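Arginine phosphatase Ywle (Geobacillus stearothermophilus, PDB 4PIC) removes phosphate from phosphoarginine residues of proteins, probably countering the arginine kinase McsB, and shows almost no activity towards phosphotyrosine peptides. Local coordinates at residues A[81-86]-A[112-117]; A[103-108]-A[134-139]. All coordinates share one frame; numbering follows the deposited sequence.

Interaction 1. Residues A[81-86]-A[112-117]; sequences AMTSGH and DGDIAD
Met82 and Ile115 meet through backbone and side chain where the chain leaves strand 78-81, and Asp114, next to Ile115 in the loop between helices 104-109 and 123-150, reaches to the start of helix 84-93. The backbone bond runs from Ile115 N to Met82 O at 3.0 Å and is almost straight (176° at the hydrogen). A second donor reaches Met82 O, a water that also donates to Gly113 O. The carboxylate of Asp114 serves the helix end. Its OD1 accepts from Ser84 N at 2.9 Å, the N-H arriving from above the carboxylate plane, 41° out of it. OD2 takes a bond of 2.7 Å from a second water, which itself accepts from Gly85 N. Thr83 is the N-cap: chi1 of 70° sets OG1 between its backbone N and carbonyl carbon, and OG1 accepts from His86 N at 3.0 Å. Two apolar contacts accompany these bonds. Thr83 CG2 lies 3.8 Å from Asp114 CB as the two side chains cross obliquely, and the selenium of Met82 (selenomethionine here) approaches Ile115 CG1 at 4.2 Å. An alanine in place of Thr83 would probably leave His86 N without its capping acceptor and open a small gap beside Asp114 CB where CG2 had been. Arg15, an active-site residue by similarity, is touched by Met82, Thr83 and His86 and donates NH1 to Ile115 O; Met82 also touches the nucleophile Cys9. The helix end would probably stabilise the negative charge of Asp114, and the bonds at Asp114 and Ile115 hold the loop two or three residues before Asp117, the proton donor by similarity, which is consistent with steadying that residue.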
ATOM      1  N   ALA A  81     -11.812  -1.752  -7.033  1.00 10.61           N
ATOM      2  CA  ALA A  81     -10.440  -2.191  -6.894  1.00 10.30           C
ATOM      3  C   ALA A  81     -10.091  -3.237  -7.949  1.00 11.90           C
ATOM      4  O   ALA A  81     -10.937  -4.023  -8.369  1.00 10.75           O
ATOM      5  CB  ALA A  81     -10.213  -2.763  -5.487  1.00 11.93           C
HETATM    6  N   MSE A  82      -8.825  -3.274  -8.346  1.00 10.05           N
HETATM    7  CA  MSE A  82      -8.391  -4.257  -9.333  1.00 10.81           C
HETATM    8  C   MSE A  82      -8.324  -5.665  -8.747  1.00 13.76           C
HETATM    9  O   MSE A  82      -8.493  -6.651  -9.463  1.00 14.60           O
HETATM   10  CB  MSE A  82      -7.036  -3.857  -9.951  1.00 11.07           C
HETATM   11  CG  MSE A  82      -7.056  -2.537 -10.748  1.00 11.51           C
HETATM   12 SE   MSE A  82      -8.190  -2.517 -12.325  1.00 15.34          SE
HETATM   13  CE  MSE A  82      -9.876  -2.061 -11.519  1.00 12.23           C
ATOM     14  N   THR A  83      -8.049  -5.758  -7.449  1.00 13.06           N
ATOM     15  CA  THR A  83      -7.867  -7.051  -6.787  1.00 15.07           C
ATOM     16  C   THR A  83      -8.499  -7.011  -5.405  1.00 14.18           C
ATOM     17  O   THR A  83      -8.728  -5.931  -4.867  1.00 12.54           O
ATOM     18  CB  THR A  83      -6.366  -7.387  -6.590  1.00 15.56           C
ATOM     19  OG1 THR A  83      -5.803  -6.520  -5.594  1.00 14.36           O
ATOM     20  CG2 THR A  83      -5.581  -7.254  -7.890  1.00 16.59           C
ATOM     21  N   SER A  84      -8.736  -8.177  -4.813  1.00 17.32           N
ATOM     22  CA  SER A  84      -9.226  -8.232  -3.438  1.00 16.71           C
ATOM     23  C   SER A  84      -8.226  -7.633  -2.445  1.00 16.27           C
ATOM     24  O   SER A  84      -8.624  -6.971  -1.476  1.00 16.69           O
ATOM     25  CB  SER A  84      -9.612  -9.662  -3.042  1.00 21.44           C
ATOM     26  OG  SER A  84      -8.510 -10.537  -3.144  1.00 28.57           O
ATOM     27  N   GLY A  85      -6.934  -7.840  -2.698  1.00 17.09           N
ATOM     28  CA  GLY A  85      -5.892  -7.255  -1.870  1.00 16.50           C
ATOM     29  C   GLY A  85      -6.021  -5.749  -1.823  1.00 14.29           C
ATOM     30  O   GLY A  85      -5.919  -5.136  -0.762  1.00 13.92           O
ATOM     31  N   HIS A  86      -6.269  -5.140  -2.980  1.00 13.35           N
ATOM     32  CA  HIS A  86      -6.454  -3.695  -3.017  1.00 12.36           C
ATOM     33  C   HIS A  86      -7.722  -3.301  -2.275  1.00 12.82           C
ATOM     34  O   HIS A  86      -7.729  -2.316  -1.530  1.00 12.74           O
ATOM     35  CB  HIS A  86      -6.527  -3.194  -4.458  1.00 11.39           C
ATOM     36  CG  HIS A  86      -5.214  -3.221  -5.171  1.00 11.52           C
ATOM     37  ND1 HIS A  86      -5.003  -3.973  -6.305  1.00 15.13           N
ATOM     38  CD2 HIS A  86      -4.045  -2.582  -4.916  1.00 12.31           C
ATOM     39  CE1 HIS A  86      -3.754  -3.806  -6.713  1.00 13.57           C
ATOM     40  NE2 HIS A  86      -3.157  -2.963  -5.892  1.00 13.25           N
ATOM     41  N   ASP A 112     -15.862 -13.474  -7.233  1.00 30.56           N
ATOM     42  CA  ASP A 112     -14.662 -12.674  -7.081  1.00 27.90           C
ATOM     43  C   ASP A 112     -13.530 -13.120  -7.994  1.00 27.58           C
ATOM     44  O   ASP A 112     -13.516 -14.244  -8.504  1.00 29.31           O
ATOM     45  CB  ASP A 112     -14.223 -12.588  -5.617  1.00 30.92           C
ATOM     46  CG  ASP A 112     -14.045 -11.154  -5.155  1.00 30.22           C
ATOM     47  OD1 ASP A 112     -14.609 -10.789  -4.103  1.00 31.89           O
ATOM     48  OD2 ASP A 112     -13.335 -10.388  -5.855  1.00 29.06           O
ATOM     49  N   GLY A 113     -12.598 -12.205  -8.221  1.00 23.02           N
ATOM     50  CA  GLY A 113     -11.468 -12.459  -9.087  1.00 24.63           C
ATOM     51  C   GLY A 113     -10.615 -11.214  -9.132  1.00 22.13           C
ATOM     52  O   GLY A 113     -11.112 -10.109  -8.878  1.00 23.48           O
ATOM     53  N   ASP A 114      -9.336 -11.402  -9.429  1.00 20.32           N
ATOM     54  CA  ASP A 114      -8.408 -10.292  -9.585  1.00 17.69           C
ATOM     55  C   ASP A 114      -8.104 -10.093 -11.051  1.00 18.18           C
ATOM     56  O   ASP A 114      -8.030 -11.058 -11.815  1.00 20.11           O
ATOM     57  CB  ASP A 114      -7.095 -10.579  -8.851  1.00 19.83           C
ATOM     58  CG  ASP A 114      -7.268 -10.683  -7.353  1.00 20.30           C
ATOM     59  OD1 ASP A 114      -8.323 -10.261  -6.855  1.00 20.14           O
ATOM     60  OD2 ASP A 114      -6.336 -11.177  -6.684  1.00 24.31           O
ATOM     61  N   ILE A 115      -7.905  -8.840 -11.441  1.00 14.86           N
ATOM     62  CA  ILE A 115      -7.452  -8.543 -12.793  1.00 16.08           C
ATOM     63  C   ILE A 115      -6.005  -9.026 -12.919  1.00 16.70           C
ATOM     64  O   ILE A 115      -5.206  -8.843 -11.992  1.00 17.67           O
ATOM     65  CB  ILE A 115      -7.546  -7.035 -13.096  1.00 13.70           C
ATOM     66  CG1 ILE A 115      -8.997  -6.560 -12.987  1.00 14.57           C
ATOM     67  CG2 ILE A 115      -6.942  -6.714 -14.466  1.00 14.00           C
ATOM     68  CD1 ILE A 115      -9.945  -7.269 -13.934  1.00 16.73           C
ATOM     69  N   ALA A 116      -5.677  -9.673 -14.035  1.00 16.97           N
ATOM     70  CA  ALA A 116      -4.318 -10.177 -14.261  1.00 19.28           C
ATOM     71  C   ALA A 116      -3.254  -9.117 -13.977  1.00 17.79           C
ATOM     72  O   ALA A 116      -3.374  -7.977 -14.425  1.00 17.11           O
ATOM     73  CB  ALA A 116      -4.174 -10.694 -15.686  1.00 18.79           C
ATOM     74  N   ASP A 117      -2.211  -9.505 -13.243  1.00 17.36           N
ATOM     75  CA  ASP A 117      -1.106  -8.610 -12.910  1.00 19.64           C
ATOM     76  C   ASP A 117       0.069  -8.813 -13.862  1.00 20.95           C
ATOM     77  O   ASP A 117       0.713  -9.865 -13.843  1.00 22.30           O
ATOM     78  CB  ASP A 117      -0.637  -8.877 -11.475  1.00 18.98           C
ATOM     79  CG  ASP A 117       0.288  -7.798 -10.953  1.00 22.17           C
ATOM     80  OD1 ASP A 117       0.792  -6.989 -11.753  1.00 20.26           O
ATOM     81  OD2 ASP A 117       0.528  -7.759  -9.730  1.00 23.45           O
TER
HETATM   82  O   HOH W   1     -11.558  -7.404  -9.910  1.00 16.04           O
HETATM   83  O   HOH W   2      -5.782  -9.969  -4.320  1.00 23.45           O

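Interaction 2. Residues A[103-108]-A[134-139]; sequences TLKQFV and ETLIDR
Leu136 and Val108 meet in a helix-helix contact of the low-molecular-weight phosphatase fold, where the short helix after the edge strand 101-103 packs against the long helix 123-150. The two segments run roughly the same way, their axes 9.7 Å apart at closest approach and inclined at 38°, and no hydrogen bond joins them. The tight part is built around Leu136, which buries the most surface. Its chi1 of -65° sets CG anti to the carbonyl carbon; CB meets Leu104, and CD2 meets Val108 and Lys105. Leu136 CD2 comes to 3.6 Å from Val108 CG2, the two side chains crossing at about a right angle. Further in, Leu104 lays CG and CD2 against Leu136 CB, the CD2 contact being 4.0 Å, and CD2 also stands 4.4 Å from Ile137 CG1. Ile137 points its CB away from the short helix and packs on Ala19, Leu22 and Leu23 of helix 15-25, while Leu104 continues the apolar layer onto Leu80 and Leu133. The solvent side is thinner: two long polar side chains bury little here. Lys105 bends at chi2 and passes its aliphatic chain across Leu136, CD at 3.8 Å from Leu136 CD2, and NZ still passes close to the same methyl. Arg139, an exposed residue, offers Val108 little more than its CB, 4.2 Å from Val108 CB, and its guanidinium leads off from the contact. The short helix that carries Leu104 and Val108 begins with a capping box: Gln106 N donates to Thr103 OG1 at 3.0 Å, and Thr103 N returns a 3.0 Å bond to Gln106 OE1, nearly straight, 165° at the hydrogen.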
ATOM      1  N   THR A 103     -14.247  -5.194  -5.493  1.00 14.86           N
ATOM      2  CA  THR A 103     -13.418  -5.475  -6.667  1.00 13.21           C
ATOM      3  C   THR A 103     -14.293  -5.248  -7.887  1.00 14.03           C
ATOM      4  O   THR A 103     -15.513  -5.424  -7.829  1.00 14.59           O
ATOM      5  CB  THR A 103     -12.864  -6.913  -6.712  1.00 15.61           C
ATOM      6  OG1 THR A 103     -13.949  -7.852  -6.786  1.00 17.30           O
ATOM      7  CG2 THR A 103     -12.002  -7.197  -5.485  1.00 15.56           C
ATOM      8  N   LEU A 104     -13.687  -4.846  -8.993  1.00 13.70           N
ATOM      9  CA  LEU A 104     -14.444  -4.673 -10.223  1.00 12.09           C
ATOM     10  C   LEU A 104     -15.208  -5.954 -10.582  1.00 15.11           C
ATOM     11  O   LEU A 104     -16.382  -5.901 -10.939  1.00 15.56           O
ATOM     12  CB  LEU A 104     -13.500  -4.256 -11.351  1.00 13.69           C
ATOM     13  CG  LEU A 104     -14.053  -4.236 -12.762  1.00 11.15           C
ATOM     14  CD1 LEU A 104     -15.239  -3.282 -12.900  1.00 12.23           C
ATOM     15  CD2 LEU A 104     -12.926  -3.855 -13.728  1.00 13.00           C
ATOM     16  N   LYS A 105     -14.545  -7.094 -10.442  1.00 16.37           N
ATOM     17  CA  LYS A 105     -15.144  -8.388 -10.753  1.00 16.04           C
ATOM     18  C   LYS A 105     -16.367  -8.690  -9.894  1.00 18.47           C
ATOM     19  O   LYS A 105     -17.408  -9.104 -10.412  1.00 17.71           O
ATOM     20  CB  LYS A 105     -14.103  -9.497 -10.600  1.00 19.44           C
ATOM     21  CG  LYS A 105     -14.635 -10.897 -10.871  1.00 22.30           C
ATOM     22  CD  LYS A 105     -14.990 -11.064 -12.342  1.00 24.66           C
ATOM     23  CE  LYS A 105     -15.271 -12.523 -12.688  1.00 27.43           C
ATOM     24  NZ  LYS A 105     -15.503 -12.729 -14.152  1.00 31.82           N
ATOM     25  N   GLN A 106     -16.251  -8.485  -8.585  1.00 16.60           N
ATOM     26  CA  GLN A 106     -17.373  -8.780  -7.696  1.00 18.90           C
ATOM     27  C   GLN A 106     -18.554  -7.862  -7.988  1.00 19.00           C
ATOM     28  O   GLN A 106     -19.707  -8.295  -7.959  1.00 19.67           O
ATOM     29  CB  GLN A 106     -16.956  -8.714  -6.217  1.00 20.52           C
ATOM     30  CG  GLN A 106     -17.001  -7.329  -5.587  1.00 23.87           C
ATOM     31  CD  GLN A 106     -16.753  -7.352  -4.081  1.00 24.12           C
ATOM     32  OE1 GLN A 106     -15.644  -7.082  -3.616  1.00 21.44           O
ATOM     33  NE2 GLN A 106     -17.796  -7.672  -3.315  1.00 29.89           N
ATOM     34  N   PHE A 107     -18.271  -6.605  -8.320  1.00 15.91           N
ATOM     35  CA  PHE A 107     -19.339  -5.639  -8.535  1.00 17.03           C
ATOM     36  C   PHE A 107     -20.188  -5.927  -9.772  1.00 18.39           C
ATOM     37  O   PHE A 107     -21.406  -5.682  -9.777  1.00 18.50           O
ATOM     38  CB  PHE A 107     -18.777  -4.223  -8.618  1.00 16.67           C
ATOM     39  CG  PHE A 107     -19.838  -3.177  -8.731  1.00 16.82           C
ATOM     40  CD1 PHE A 107     -20.665  -2.897  -7.655  1.00 18.49           C
ATOM     41  CD2 PHE A 107     -20.020  -2.480  -9.913  1.00 18.18           C
ATOM     42  CE1 PHE A 107     -21.650  -1.938  -7.753  1.00 20.64           C
ATOM     43  CE2 PHE A 107     -21.009  -1.518 -10.021  1.00 18.34           C
ATOM     44  CZ  PHE A 107     -21.829  -1.247  -8.938  1.00 19.53           C
ATOM     45  N   VAL A 108     -19.563  -6.441 -10.827  1.00 17.20           N
ATOM     46  CA  VAL A 108     -20.315  -6.693 -12.050  1.00 18.37           C
ATOM     47  C   VAL A 108     -20.713  -8.159 -12.248  1.00 20.68           C
ATOM     48  O   VAL A 108     -21.561  -8.448 -13.083  1.00 23.91           O
ATOM     49  CB  VAL A 108     -19.568  -6.185 -13.299  1.00 19.60           C
ATOM     50  CG1 VAL A 108     -19.334  -4.682 -13.215  1.00 19.65           C
ATOM     51  CG2 VAL A 108     -18.255  -6.908 -13.440  1.00 20.38           C
ATOM     52  N   GLU A 134     -11.869  -5.124 -20.464  1.00 12.93           N
ATOM     53  CA  GLU A 134     -12.847  -4.741 -21.476  1.00 12.88           C
ATOM     54  C   GLU A 134     -14.172  -5.465 -21.232  1.00 13.93           C
ATOM     55  O   GLU A 134     -15.253  -4.858 -21.268  1.00 13.89           O
ATOM     56  CB  GLU A 134     -12.342  -5.009 -22.899  1.00 15.72           C
ATOM     57  CG  GLU A 134     -13.379  -4.687 -23.959  1.00 24.06           C
ATOM     58  CD  GLU A 134     -12.789  -4.228 -25.279  1.00 29.15           C
ATOM     59  OE1 GLU A 134     -11.743  -4.767 -25.705  1.00 26.77           O
ATOM     60  OE2 GLU A 134     -13.390  -3.321 -25.897  1.00 29.76           O
ATOM     61  N   THR A 135     -14.081  -6.766 -20.962  1.00 14.82           N
ATOM     62  CA  THR A 135     -15.268  -7.570 -20.713  1.00 16.40           C
ATOM     63  C   THR A 135     -16.020  -7.060 -19.499  1.00 14.90           C
ATOM     64  O   THR A 135     -17.241  -6.862 -19.545  1.00 14.58           O
ATOM     65  CB  THR A 135     -14.885  -9.041 -20.503  1.00 19.63           C
ATOM     66  OG1 THR A 135     -14.250  -9.527 -21.694  1.00 20.31           O
ATOM     67  CG2 THR A 135     -16.129  -9.875 -20.199  1.00 22.00           C
ATOM     68  N   LEU A 136     -15.287  -6.818 -18.417  1.00 13.74           N
ATOM     69  CA  LEU A 136     -15.921  -6.367 -17.186  1.00 14.48           C
ATOM     70  C   LEU A 136     -16.478  -4.950 -17.295  1.00 14.34           C
ATOM     71  O   LEU A 136     -17.520  -4.635 -16.707  1.00 13.53           O
ATOM     72  CB  LEU A 136     -14.952  -6.480 -16.010  1.00 13.62           C
ATOM     73  CG  LEU A 136     -14.540  -7.920 -15.678  1.00 17.20           C
ATOM     74  CD1 LEU A 136     -13.442  -7.945 -14.639  1.00 17.75           C
ATOM     75  CD2 LEU A 136     -15.727  -8.737 -15.194  1.00 21.71           C
ATOM     76  N   ILE A 137     -15.805  -4.096 -18.055  1.00 13.64           N
ATOM     77  CA  ILE A 137     -16.245  -2.717 -18.190  1.00 12.94           C
ATOM     78  C   ILE A 137     -17.458  -2.611 -19.112  1.00 13.61           C
ATOM     79  O   ILE A 137     -18.335  -1.758 -18.909  1.00 13.55           O
ATOM     80  CB  ILE A 137     -15.073  -1.817 -18.577  1.00 13.44           C
ATOM     81  CG1 ILE A 137     -14.157  -1.700 -17.352  1.00 14.28           C
ATOM     82  CG2 ILE A 137     -15.535  -0.446 -19.027  1.00 15.27           C
ATOM     83  CD1 ILE A 137     -12.883  -1.017 -17.629  1.00 17.69           C
ATOM     84  N   ASP A 138     -17.546  -3.509 -20.093  1.00 12.94           N
ATOM     85  CA  ASP A 138     -18.758  -3.612 -20.894  1.00 15.49           C
ATOM     86  C   ASP A 138     -19.929  -3.984 -19.985  1.00 15.24           C
ATOM     87  O   ASP A 138     -21.010  -3.394 -20.078  1.00 15.43           O
ATOM     88  CB  ASP A 138     -18.600  -4.646 -22.017  1.00 17.77           C
ATOM     89  CG  ASP A 138     -17.734  -4.151 -23.158  1.00 21.10           C
ATOM     90  OD1 ASP A 138     -17.443  -2.939 -23.219  1.00 20.71           O
ATOM     91  OD2 ASP A 138     -17.356  -4.980 -24.016  1.00 22.45           O
ATOM     92  N   ARG A 139     -19.719  -4.950 -19.091  1.00 14.82           N
ATOM     93  CA  ARG A 139     -20.786  -5.351 -18.173  1.00 16.44           C
ATOM     94  C   ARG A 139     -21.111  -4.230 -17.201  1.00 16.01           C
ATOM     95  O   ARG A 139     -22.270  -4.022 -16.847  1.00 15.27           O
ATOM     96  CB  ARG A 139     -20.413  -6.603 -17.375  1.00 18.68           C
ATOM     97  CG  ARG A 139     -19.806  -7.728 -18.184  1.00 25.52           C
ATOM     98  CD  ARG A 139     -20.781  -8.803 -18.605  1.00 31.71           C
ATOM     99  NE  ARG A 139     -20.050  -9.916 -19.214  1.00 34.72           N
ATOM    100  CZ  ARG A 139     -20.502 -10.657 -20.219  1.00 36.11           C
ATOM    101  NH1 ARG A 139     -21.697 -10.415 -20.739  1.00 36.98           N
ATOM    102  NH2 ARG A 139     -19.757 -11.643 -20.703  1.00 36.57           N
TER

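How the interactions relate
The segments alternate along the chain, 81-86, 103-108, 112-117 and 134-139, so interactions 1 and 2 interlock, their centres 11 Å apart. Both start at the C-terminal ends of neighbouring parallel strands, 78-81 and 101-103, and join directly: Ala81 O lies 2.9 Å from Leu104 N, a probable hydrogen bond, and Asp112 OD2 meets Thr103 OG1. The loop of interaction 1 leads from helix 104-109 of interaction 2 towards helix 123-150. Interaction 1 thus lies at the catalytic end of the sheet, while interaction 2 packs the two helices that flank this loop, with Ile115 on Leu136 as a direct side-chain link between the loop and that helix pair.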